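Local coordinates for MstE (Scytonema sp. PCC 10023, PDB 6SBF), which is a single-domain class II (type II) terpene cyclase that assembles complex isoprenoid scaffolds, probably on the route to merosterols, at residues D47-F50 with S55-D58; G57-T62 with D92-G97; G66-T71 with T352-V357; L274-T279 with L360-P365. The protein carries 1 engineered substitution. All coordinates share one frame; numbering follows the deposited sequence.

Contact 1 is a short beta hairpin, and its second strand runs straight into helix 59-69. Contact 2 begins on the residues where contact 1 ends, G57 and D58, and fastens the start of that helix to the loop after helix 75-90. Contact 3 sets the far part of helix 59-69 against helix 350-363, so an early helix meets the last one. Contact 4 lies further along helix 350-363, against the chain following the body of helix 265-275. Its centre is about 14 Å from that of contact 3, and T71 touches V361 between them. The centres of contacts 1 and 4 are about 30 Å apart. Helices distant in sequence are thus brought together within the alpha-helical barrel.

Contact 1: residues D47-F50 with S55-D58; sequences DFNF and SIGD
F50 and S55 face each other in an antiparallel hydrogen-bonded pair, and each backbone nitrogen bonds the other's oxygen. F50 N reaches S55 O at 2.9 Å with an N-H...O angle of 167°. The return bond runs from S55 N to F50 O. At the other end, D47 N donates to G57 O at 3.1 Å. G57 N has two weak bonds, to D47 O and to F48 O. Between these ends, I56 CA approaches F48 O at 3.2 Å in a CA-H...O contact.

N49 and I56 meet beside this ladder. The N49 side-chain amide oxygen OD1 lies 3.6 Å from I56 CG1. N49 CG is anti to the backbone N (chi1 -168°), which carries the amide across toward I56. I56 CG2 leans over F48 O at 3.4 Å. The F50 ring meets S55 O at its edge.

Within strand 47-50, D47 OD1 accepts F48 N on its anti side, somewhat out of the carboxylate plane. Further out, OD1 also takes N348 N while OD2 takes I350 N and F351 N, tying the hairpin to the start of helix 350-363. The F48 ring packs on W60 and meets F351 edge-to-face, while F50 meets F339 and Y101 in the same way. S55 O also accepts Y101 OH. This is a two-stranded antiparallel beta hairpin packed against the start of helix 59-69 and strands 311-313 and 342-344.

Contact 2: residues G57-T62 with D92-G97; sequences GDEWVT and DHRPTG
A buried salt bridge at the first turn of helix 59-69 joins this helix of the alpha-alpha barrel to the loop after helix 75-90. E59 and R94 form it, coming from opposite directions. R94 grips the carboxylate end-on with two nitrogens, one to each oxygen. R94 NH1 donates to E59 OE1 at 2.8 Å, using the syn lone pair of that oxygen. R94 NH2 donates to E59 OE2 at 3.1 Å, with a straighter N-H...O angle of 157°. The two flat groups are not coplanar; their planes stand 62° apart.

The R94 chain is extended from CG to NE, which carries the guanidinium from the loop to the helix. Further bonds hold it there: NE donates to L105 O and NH1 to E98 O. H93 lies against one guanidinium face, with H93 NE2 3.5 Å above its plane. H93 NE2 is itself bonded to Y103 O, and its ring stacks on that of Y103.

The glutamate has other partners too. E59 OE2 makes a salt bridge with R91, and E59 OE1 accepts G100 N. A glutamine at E59 would probably leave R91 and R94 without the negative charge they share and weaken the tie between loop and helix.

The loop turns back at R94 to G97 in a type I beta turn, closed by G97 N to R94 O at 3.1 Å. Beside the salt bridge, H93 CE1 comes within 3.8 Å of E59 OE2, which lies at the edge of the imidazole ring.

Contact 3: residues G66-T71 with T352-V357; sequences GTMLAT and TTATVV
Helix 59-69 and helix 350-363 come close where M68 faces A354, with their CA atoms 5.9 Å apart. This is a near approach for two helices, consistent with the small side chain of A354. No hydrogen bond crosses between the segments. M68 CB sits 4.0 Å from A354 CB and 3.5 Å from A354 O.

The CG of M68 is anti to the carbonyl carbon (chi1 -69°), and the chain bends at chi2 and chi3. M68 SD stays 4.0 Å from T355 CA, so the sulfur rests on backbone more than on a side chain, while CE turns away from helix 350-363. Three residues after A354, V357 offers CG1 to L69 CD2 at 4.1 Å. These two side chains cross at a slant.

Two hydrogen bonds involving neighbouring residues join the same two helices: N358 ND2 to M68 O, and T355 OG1 with Y64 OH. Other helices complete the surround. M68 also touches W114 of helix 109-121 and R273 of helix 265-275. L69 touches L35, and V357 touches I28 and A31, of helix 18-37.

Contact 4: residues L274-T279 with L360-P365; sequences LLLLNT and LVKAAP
L276, in the chain following the body of helix 265-275, packs on K362 and A363 in the last part of helix 350-363. Both helices belong to the alpha-alpha barrel. The tight part is made by the two methyls of this one leucine. L276 CD1 presses on K362 CB at 3.6 Å. L276 CD2 reaches A363 CA at 3.7 Å. The two methyls lie side by side over K362 and A363. With CG turned away from its own carbonyl (chi1 -67°), the branched end of L276 reaches the other segment. The backbones stay further apart, with L276 CA 6.7 Å from A363 CA.

The contact is apolar, and no hydrogen bond crosses it. Replacing L276 by an alanine would probably lose both methyl contacts and open a gap beside K362 CB and A363 CA.

The loose part is the outer lysine chain. Beyond CB it makes no close contact with 274-279, and it bends at chi3 and chi4 on the way to NZ. L276 and K362 are both partly exposed, whereas A363 is buried and also touches I292 of helix 282-298. L276 also touches R288, while L275 O accepts a bond from R288 NH1.

The chain carrying L276 turns from L275 to N278 in a type I beta turn. Overlapping this turn, L277 N bonds L274 O at 3.1 Å. On the buried side, L276 CD2 also meets A363 CB, at 4.0 Å.

Contact 1: residues D47-F50 with S55-D58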
loop_
_atom_site.group_PDB
_atom_site.type_symbol
_atom_site.label_atom_id
_atom_site.label_comp_id
_atom_site.label_asym_id
_atom_site.label_seq_id
_atom_site.Cartn_x
_atom_site.Cartn_y
_atom_site.Cartn_z
ATOM N N ASP A 47 -13.331 0.717 0.779
ATOM C CA ASP A 47 -12.801 1.006 2.132
ATOM C C ASP A 47 -12.479 2.479 2.189
ATOM O O ASP A 47 -12.328 3.124 1.187
ATOM C CB ASP A 47 -11.616 0.134 2.527
ATOM C CG ASP A 47 -11.725 -0.486 3.907
ATOM O OD1 ASP A 47 -12.387 0.179 4.791
ATOM O OD2 ASP A 47 -11.134 -1.559 4.154
ATOM N N PHE A 48 -12.299 2.949 3.444
ATOM C CA PHE A 48 -12.057 4.348 3.813
ATOM C C PHE A 48 -13.313 5.169 3.603
ATOM O O PHE A 48 -14.165 4.839 2.776
ATOM C CB PHE A 48 -10.843 4.960 3.120
ATOM C CG PHE A 48 -9.540 4.236 3.401
ATOM C CD1 PHE A 48 -8.799 4.543 4.533
ATOM C CD2 PHE A 48 -9.074 3.241 2.541
ATOM C CE1 PHE A 48 -7.626 3.846 4.799
ATOM C CE2 PHE A 48 -7.900 2.573 2.843
ATOM C CZ PHE A 48 -7.164 2.890 3.955
ATOM N N ASN A 49 -13.417 6.266 4.355
ATOM C CA ASN A 49 -14.619 7.112 4.242
ATOM C C ASN A 49 -14.276 8.538 4.625
ATOM O O ASN A 49 -13.658 8.751 5.722
ATOM C CB ASN A 49 -15.744 6.580 5.129
ATOM C CG ASN A 49 -17.094 7.198 4.864
ATOM O OD1 ASN A 49 -17.303 7.926 3.906
ATOM N ND2 ASN A 49 -17.985 6.955 5.785
ATOM N N PHE A 50 -14.686 9.459 3.769
ATOM C CA PHE A 50 -14.678 10.904 4.082
ATOM C C PHE A 50 -16.136 11.311 4.196
ATOM O O PHE A 50 -16.742 11.759 3.215
ATOM C CB PHE A 50 -13.983 11.677 2.982
ATOM C CG PHE A 50 -12.516 11.405 2.876
ATOM C CD1 PHE A 50 -11.604 12.128 3.598
ATOM C CD2 PHE A 50 -12.048 10.394 2.052
ATOM C CE1 PHE A 50 -10.243 11.854 3.493
ATOM C CE2 PHE A 50 -10.692 10.143 1.893
ATOM C CZ PHE A 50 -9.814 10.878 2.639
ATOM N N SER A 55 -16.853 10.550 0.431
ATOM C CA SER A 55 -17.458 9.213 0.510
ATOM C C SER A 55 -16.376 8.125 0.549
ATOM O O SER A 55 -15.272 8.351 1.111
ATOM C CB SER A 55 -18.504 9.124 -0.631
ATOM O OG SER A 55 -19.154 7.886 -0.715
ATOM N N ILE A 56 -16.685 6.981 -0.000
ATOM C CA ILE A 56 -15.982 5.691 0.270
ATOM C C ILE A 56 -15.058 5.326 -0.896
ATOM O O ILE A 56 -15.478 5.498 -2.093
ATOM C CB ILE A 56 -17.007 4.615 0.573
ATOM C CG1 ILE A 56 -17.684 4.972 1.899
ATOM C CG2 ILE A 56 -16.350 3.262 0.628
ATOM C CD1 ILE A 56 -18.897 4.207 2.153
ATOM N N GLY A 57 -13.874 4.857 -0.630
ATOM C CA GLY A 57 -12.972 4.462 -1.735
ATOM C C GLY A 57 -13.455 3.184 -2.445
ATOM O O GLY A 57 -13.941 2.275 -1.795
ATOM N N ASP A 58 -13.223 3.156 -3.766
ATOM C CA ASP A 58 -13.522 1.899 -4.498
ATOM C C ASP A 58 -12.462 1.607 -5.572
ATOM O O ASP A 58 -11.805 0.572 -5.432
ATOM C CB ASP A 58 -14.970 1.866 -5.019
ATOM C CG ASP A 58 -15.498 2.979 -5.884
ATOM O OD1 ASP A 58 -14.743 3.722 -6.514
ATOM O OD2 ASP A 58 -16.764 3.098 -5.977
#

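Contact 2: residues G57-T62 with D92-G97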
loop_
_atom_site.group_PDB
_atom_site.type_symbol
_atom_site.label_atom_id
_atom_site.label_comp_id
_atom_site.label_asym_id
_atom_site.label_seq_id
_atom_site.Cartn_x
_atom_site.Cartn_y
_atom_site.Cartn_z
ATOM N N GLY A 57 -13.874 4.857 -0.630
ATOM C CA GLY A 57 -12.972 4.462 -1.735
ATOM C C GLY A 57 -13.455 3.184 -2.445
ATOM O O GLY A 57 -13.941 2.275 -1.795
ATOM N N ASP A 58 -13.223 3.156 -3.766
ATOM C CA ASP A 58 -13.522 1.899 -4.498
ATOM C C ASP A 58 -12.462 1.607 -5.572
ATOM O O ASP A 58 -11.805 0.572 -5.432
ATOM C CB ASP A 58 -14.970 1.866 -5.019
ATOM C CG ASP A 58 -15.498 2.979 -5.884
ATOM O OD1 ASP A 58 -14.743 3.722 -6.514
ATOM O OD2 ASP A 58 -16.764 3.098 -5.977
ATOM N N GLU A 59 -12.238 2.493 -6.537
ATOM C CA GLU A 59 -11.247 2.191 -7.602
ATOM C C GLU A 59 -9.906 1.895 -6.953
ATOM O O GLU A 59 -9.248 0.923 -7.280
ATOM C CB GLU A 59 -11.104 3.353 -8.576
ATOM C CG GLU A 59 -12.354 3.665 -9.360
ATOM C CD GLU A 59 -12.316 4.916 -10.198
ATOM O OE1 GLU A 59 -11.237 5.307 -10.690
ATOM O OE2 GLU A 59 -13.425 5.538 -10.386
ATOM N N TRP A 60 -9.438 2.796 -6.056
ATOM C CA TRP A 60 -8.130 2.629 -5.416
ATOM C C TRP A 60 -8.099 1.345 -4.582
ATOM O O TRP A 60 -7.155 0.538 -4.665
ATOM C CB TRP A 60 -7.853 3.869 -4.580
ATOM C CG TRP A 60 -6.734 3.680 -3.608
ATOM C CD1 TRP A 60 -5.489 3.202 -3.835
ATOM C CD2 TRP A 60 -6.758 4.015 -2.224
ATOM N NE1 TRP A 60 -4.733 3.246 -2.699
ATOM C CE2 TRP A 60 -5.505 3.721 -1.686
ATOM C CE3 TRP A 60 -7.756 4.551 -1.417
ATOM C CZ2 TRP A 60 -5.176 4.001 -0.360
ATOM C CZ3 TRP A 60 -7.416 4.825 -0.114
ATOM C CH2 TRP A 60 -6.170 4.527 0.422
ATOM N N VAL A 61 -9.081 1.143 -3.731
ATOM C CA VAL A 61 -9.122 0.006 -2.804
ATOM C C VAL A 61 -9.151 -1.280 -3.623
ATOM O O VAL A 61 -8.424 -2.245 -3.283
ATOM C CB VAL A 61 -10.310 0.105 -1.851
ATOM C CG1 VAL A 61 -10.430 -1.139 -1.017
ATOM C CG2 VAL A 61 -10.143 1.312 -0.960
ATOM N N THR A 62 -9.904 -1.316 -4.704
ATOM C CA THR A 62 -10.014 -2.533 -5.563
ATOM C C THR A 62 -8.692 -2.797 -6.285
ATOM O O THR A 62 -8.286 -3.963 -6.354
ATOM C CB THR A 62 -11.223 -2.351 -6.472
ATOM O OG1 THR A 62 -12.410 -2.433 -5.686
ATOM C CG2 THR A 62 -11.305 -3.409 -7.548
ATOM N N ASP A 92 -14.171 4.822 -17.030
ATOM C CA ASP A 92 -13.497 5.445 -18.177
ATOM C C ASP A 92 -13.963 6.879 -18.376
ATOM O O ASP A 92 -13.838 7.414 -19.491
ATOM C CB ASP A 92 -13.736 4.595 -19.438
ATOM C CG ASP A 92 -15.172 4.593 -19.950
ATOM O OD1 ASP A 92 -16.043 5.113 -19.224
ATOM O OD2 ASP A 92 -15.387 4.169 -21.060
ATOM N N HIS A 93 -14.441 7.505 -17.325
ATOM C CA HIS A 93 -15.054 8.849 -17.393
ATOM C C HIS A 93 -14.038 9.980 -17.362
ATOM O O HIS A 93 -14.432 11.105 -17.633
ATOM C CB HIS A 93 -16.108 8.967 -16.304
ATOM C CG HIS A 93 -15.580 8.766 -14.923
ATOM N ND1 HIS A 93 -15.022 7.569 -14.516
ATOM C CD2 HIS A 93 -15.554 9.592 -13.839
ATOM C CE1 HIS A 93 -14.689 7.677 -13.243
ATOM N NE2 HIS A 93 -15.017 8.890 -12.799
ATOM N N ARG A 94 -12.785 9.734 -17.008
ATOM C CA ARG A 94 -11.815 10.840 -16.884
ATOM C C ARG A 94 -11.035 10.969 -18.179
ATOM O O ARG A 94 -10.551 9.975 -18.689
ATOM C CB ARG A 94 -10.882 10.575 -15.699
ATOM C CG ARG A 94 -11.612 10.362 -14.388
ATOM C CD ARG A 94 -10.640 10.221 -13.233
ATOM N NE ARG A 94 -11.293 9.876 -11.987
ATOM C CZ ARG A 94 -11.652 8.648 -11.596
ATOM N NH1 ARG A 94 -11.386 7.605 -12.359
ATOM N NH2 ARG A 94 -12.285 8.443 -10.453
ATOM N N PRO A 95 -10.809 12.183 -18.666
ATOM C CA PRO A 95 -10.182 12.363 -19.962
ATOM C C PRO A 95 -8.732 11.898 -20.014
ATOM O O PRO A 95 -8.206 11.603 -21.094
ATOM C CB PRO A 95 -10.245 13.862 -20.233
ATOM C CG PRO A 95 -10.645 14.504 -18.926
ATOM C CD PRO A 95 -11.318 13.444 -18.089
ATOM N N THR A 96 -8.065 11.856 -18.847
ATOM C CA THR A 96 -6.647 11.411 -18.778
ATOM C C THR A 96 -6.532 9.886 -18.835
ATOM O O THR A 96 -5.431 9.407 -19.057
ATOM C CB THR A 96 -5.984 11.931 -17.493
ATOM O OG1 THR A 96 -6.717 11.327 -16.436
ATOM C CG2 THR A 96 -5.914 13.440 -17.379
ATOM N N GLY A 97 -7.585 9.147 -18.574
ATOM C CA GLY A 97 -7.506 7.700 -18.441
ATOM C C GLY A 97 -7.075 7.232 -17.087
ATOM O O GLY A 97 -6.897 6.010 -16.906
#

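Contact 3: residues G66-T71 with T352-V357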
loop_
_atom_site.group_PDB
_atom_site.type_symbol
_atom_site.label_atom_id
_atom_site.label_comp_id
_atom_site.label_asym_id
_atom_site.label_seq_id
_atom_site.Cartn_x
_atom_site.Cartn_y
_atom_site.Cartn_z
ATOM N N GLY A 66 -6.783 -6.127 -5.292
ATOM C CA GLY A 66 -6.537 -7.070 -6.395
ATOM C C GLY A 66 -5.062 -7.333 -6.543
ATOM O O GLY A 66 -4.662 -8.505 -6.700
ATOM N N THR A 67 -4.221 -6.299 -6.456
ATOM C CA THR A 67 -2.766 -6.502 -6.558
ATOM C C THR A 67 -2.309 -7.391 -5.394
ATOM O O THR A 67 -1.459 -8.305 -5.586
ATOM C CB THR A 67 -2.052 -5.141 -6.603
ATOM O OG1 THR A 67 -2.453 -4.401 -7.752
ATOM C CG2 THR A 67 -0.537 -5.318 -6.631
ATOM N N MET A 68 -2.795 -7.127 -4.181
ATOM C CA MET A 68 -2.386 -7.946 -3.012
ATOM C C MET A 68 -2.701 -9.411 -3.268
ATOM O O MET A 68 -1.937 -10.295 -2.889
ATOM C CB MET A 68 -3.063 -7.463 -1.736
ATOM C CG MET A 68 -2.638 -6.133 -1.201
ATOM S SD MET A 68 -0.918 -6.080 -0.698
ATOM C CE MET A 68 -0.252 -4.915 -1.857
ATOM N N LEU A 69 -3.868 -9.685 -3.846
ATOM C CA LEU A 69 -4.327 -11.094 -4.029
ATOM C C LEU A 69 -3.717 -11.749 -5.265
ATOM O O LEU A 69 -3.928 -12.963 -5.448
ATOM C CB LEU A 69 -5.859 -11.101 -4.094
ATOM C CG LEU A 69 -6.569 -10.757 -2.789
ATOM C CD1 LEU A 69 -8.063 -10.744 -3.000
ATOM C CD2 LEU A 69 -6.272 -11.753 -1.716
ATOM N N ALA A 70 -2.987 -11.013 -6.081
ATOM C CA ALA A 70 -2.387 -11.573 -7.305
ATOM C C ALA A 70 -1.329 -12.628 -6.988
ATOM O O ALA A 70 -0.980 -13.387 -7.885
ATOM C CB ALA A 70 -1.799 -10.463 -8.153
ATOM N N THR A 71 -0.823 -12.708 -5.752
ATOM C CA THR A 71 0.160 -13.740 -5.323
ATOM C C THR A 71 -0.523 -15.104 -5.127
ATOM O O THR A 71 0.165 -16.137 -5.054
ATOM C CB THR A 71 0.902 -13.338 -4.045
ATOM O OG1 THR A 71 1.443 -12.019 -4.141
ATOM C CG2 THR A 71 2.060 -14.272 -3.815
ATOM N N THR A 352 -6.479 -3.575 5.281
ATOM C CA THR A 352 -5.551 -4.255 6.198
ATOM C C THR A 352 -5.499 -5.751 5.896
ATOM O O THR A 352 -4.416 -6.312 5.838
ATOM C CB THR A 352 -5.933 -3.970 7.670
ATOM O OG1 THR A 352 -5.848 -2.571 7.976
ATOM C CG2 THR A 352 -5.003 -4.697 8.616
ATOM N N THR A 353 -6.655 -6.378 5.815
ATOM C CA THR A 353 -6.682 -7.836 5.624
ATOM C C THR A 353 -5.961 -8.241 4.326
ATOM O O THR A 353 -5.227 -9.226 4.346
ATOM C CB THR A 353 -8.141 -8.311 5.663
ATOM O OG1 THR A 353 -8.663 -8.072 6.981
ATOM C CG2 THR A 353 -8.235 -9.803 5.430
ATOM N N ALA A 354 -6.193 -7.508 3.259
ATOM C CA ALA A 354 -5.503 -7.838 2.001
ATOM C C ALA A 354 -3.992 -7.724 2.169
ATOM O O ALA A 354 -3.246 -8.529 1.604
ATOM C CB ALA A 354 -6.030 -6.946 0.908
ATOM N N THR A 355 -3.553 -6.691 2.877
ATOM C CA THR A 355 -2.119 -6.508 3.111
ATOM C C THR A 355 -1.557 -7.692 3.874
ATOM O O THR A 355 -0.463 -8.228 3.518
ATOM C CB THR A 355 -1.899 -5.205 3.877
ATOM O OG1 THR A 355 -2.518 -4.074 3.258
ATOM C CG2 THR A 355 -0.423 -4.924 4.000
ATOM N N VAL A 356 -2.191 -8.064 4.963
ATOM C CA VAL A 356 -1.717 -9.158 5.807
ATOM C C VAL A 356 -1.671 -10.445 4.987
ATOM O O VAL A 356 -0.645 -11.179 5.034
ATOM C CB VAL A 356 -2.515 -9.334 7.105
ATOM C CG1 VAL A 356 -2.058 -10.566 7.852
ATOM C CG2 VAL A 356 -2.469 -8.042 7.943
ATOM N N VAL A 357 -2.747 -10.772 4.288
ATOM C CA VAL A 357 -2.767 -12.094 3.607
ATOM C C VAL A 357 -1.653 -12.101 2.542
ATOM O O VAL A 357 -0.955 -13.126 2.388
ATOM C CB VAL A 357 -4.176 -12.440 3.114
ATOM C CG1 VAL A 357 -4.481 -11.610 1.962
ATOM C CG2 VAL A 357 -4.240 -13.923 2.852
#

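Contact 4: residues L274-T279 with L360-P365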
loop_
_atom_site.group_PDB
_atom_site.type_symbol
_atom_site.label_atom_id
_atom_site.label_comp_id
_atom_site.label_asym_id
_atom_site.label_seq_id
_atom_site.Cartn_x
_atom_site.Cartn_y
_atom_site.Cartn_z
ATOM N N LEU A 274 9.201 -6.478 3.833
ATOM C CA LEU A 274 10.575 -5.922 3.788
ATOM C C LEU A 274 11.595 -7.004 4.151
ATOM O O LEU A 274 12.653 -7.127 3.482
ATOM C CB LEU A 274 10.649 -4.738 4.736
ATOM C CG LEU A 274 12.039 -4.142 4.976
ATOM C CD1 LEU A 274 12.727 -3.645 3.744
ATOM C CD2 LEU A 274 11.881 -2.990 5.989
ATOM N N LEU A 275 11.314 -7.785 5.154
ATOM C CA LEU A 275 12.265 -8.793 5.685
ATOM C C LEU A 275 12.443 -9.976 4.703
ATOM O O LEU A 275 13.396 -10.715 4.850
ATOM C CB LEU A 275 11.850 -9.296 7.065
ATOM C CG LEU A 275 11.904 -8.249 8.192
ATOM C CD1 LEU A 275 11.272 -8.829 9.430
ATOM C CD2 LEU A 275 13.309 -7.768 8.436
ATOM N N LEU A 276 11.569 -10.127 3.706
ATOM C CA LEU A 276 11.744 -11.166 2.669
ATOM C C LEU A 276 12.872 -10.787 1.732
ATOM O O LEU A 276 13.266 -11.652 0.913
ATOM C CB LEU A 276 10.453 -11.336 1.910
ATOM C CG LEU A 276 9.325 -11.930 2.757
ATOM C CD1 LEU A 276 8.061 -11.903 1.971
ATOM C CD2 LEU A 276 9.669 -13.386 3.119
ATOM N N LEU A 277 13.420 -9.579 1.815
ATOM C CA LEU A 277 14.478 -9.172 0.851
ATOM C C LEU A 277 15.864 -9.645 1.272
ATOM O O LEU A 277 16.799 -9.397 0.512
ATOM C CB LEU A 277 14.416 -7.657 0.645
ATOM C CG LEU A 277 13.101 -7.193 0.041
ATOM C CD1 LEU A 277 13.064 -5.677 -0.032
ATOM C CD2 LEU A 277 12.839 -7.786 -1.358
ATOM N N ASN A 278 15.963 -10.344 2.378
ATOM C CA ASN A 278 17.207 -11.017 2.797
ATOM C C ASN A 278 16.833 -12.438 3.178
ATOM O O ASN A 278 16.093 -12.641 4.104
ATOM C CB ASN A 278 17.921 -10.281 3.939
ATOM C CG ASN A 278 19.191 -10.992 4.371
ATOM O OD1 ASN A 278 19.150 -12.172 4.663
ATOM N ND2 ASN A 278 20.302 -10.295 4.350
ATOM N N THR A 279 17.369 -13.401 2.433
ATOM C CA THR A 279 16.991 -14.815 2.632
ATOM C C THR A 279 18.121 -15.625 3.225
ATOM O O THR A 279 17.896 -16.835 3.384
ATOM C CB THR A 279 16.462 -15.450 1.349
ATOM O OG1 THR A 279 17.505 -15.365 0.374
ATOM C CG2 THR A 279 15.180 -14.775 0.894
ATOM N N LEU A 360 1.668 -12.931 4.225
ATOM C CA LEU A 360 1.740 -14.326 4.707
ATOM C C LEU A 360 1.977 -15.290 3.512
ATOM O O LEU A 360 2.750 -16.227 3.644
ATOM C CB LEU A 360 0.467 -14.698 5.447
ATOM C CG LEU A 360 0.225 -13.991 6.772
ATOM C CD1 LEU A 360 -1.114 -14.425 7.354
ATOM C CD2 LEU A 360 1.351 -14.271 7.747
ATOM N N VAL A 361 1.310 -15.025 2.400
ATOM C CA VAL A 361 1.551 -15.816 1.172
ATOM C C VAL A 361 3.020 -15.705 0.751
ATOM O O VAL A 361 3.674 -16.732 0.454
ATOM C CB VAL A 361 0.583 -15.406 0.060
ATOM C CG1 VAL A 361 0.923 -16.121 -1.237
ATOM C CG2 VAL A 361 -0.852 -15.721 0.401
ATOM N N LYS A 362 3.556 -14.501 0.732
ATOM C CA LYS A 362 4.941 -14.296 0.280
ATOM C C LYS A 362 5.910 -14.898 1.289
ATOM O O LYS A 362 6.968 -15.367 0.864
ATOM C CB LYS A 362 5.163 -12.814 0.030
ATOM C CG LYS A 362 4.372 -12.181 -1.106
ATOM C CD LYS A 362 4.552 -10.690 -1.329
ATOM C CE LYS A 362 5.969 -10.245 -1.427
ATOM N NZ LYS A 362 6.485 -10.651 -2.750
ATOM N N ALA A 363 5.613 -14.863 2.595
ATOM C CA ALA A 363 6.582 -15.312 3.593
ATOM C C ALA A 363 6.592 -16.813 3.780
ATOM O O ALA A 363 7.607 -17.338 4.290
ATOM C CB ALA A 363 6.307 -14.615 4.863
ATOM N N ALA A 364 5.470 -17.473 3.554
ATOM C CA ALA A 364 5.335 -18.892 3.919
ATOM C C ALA A 364 6.453 -19.757 3.345
ATOM O O ALA A 364 6.931 -20.646 4.042
ATOM C CB ALA A 364 4.003 -19.424 3.466
ATOM N N PRO A 365 6.895 -19.585 2.084
ATOM C CA PRO A 365 7.902 -20.494 1.539
ATOM C C PRO A 365 9.290 -20.323 2.167
ATOM O O PRO A 365 10.134 -21.207 1.979
ATOM C CB PRO A 365 7.947 -20.129 0.055
ATOM C CG PRO A 365 7.404 -18.742 -0.023
ATOM C CD PRO A 365 6.324 -18.735 1.033
#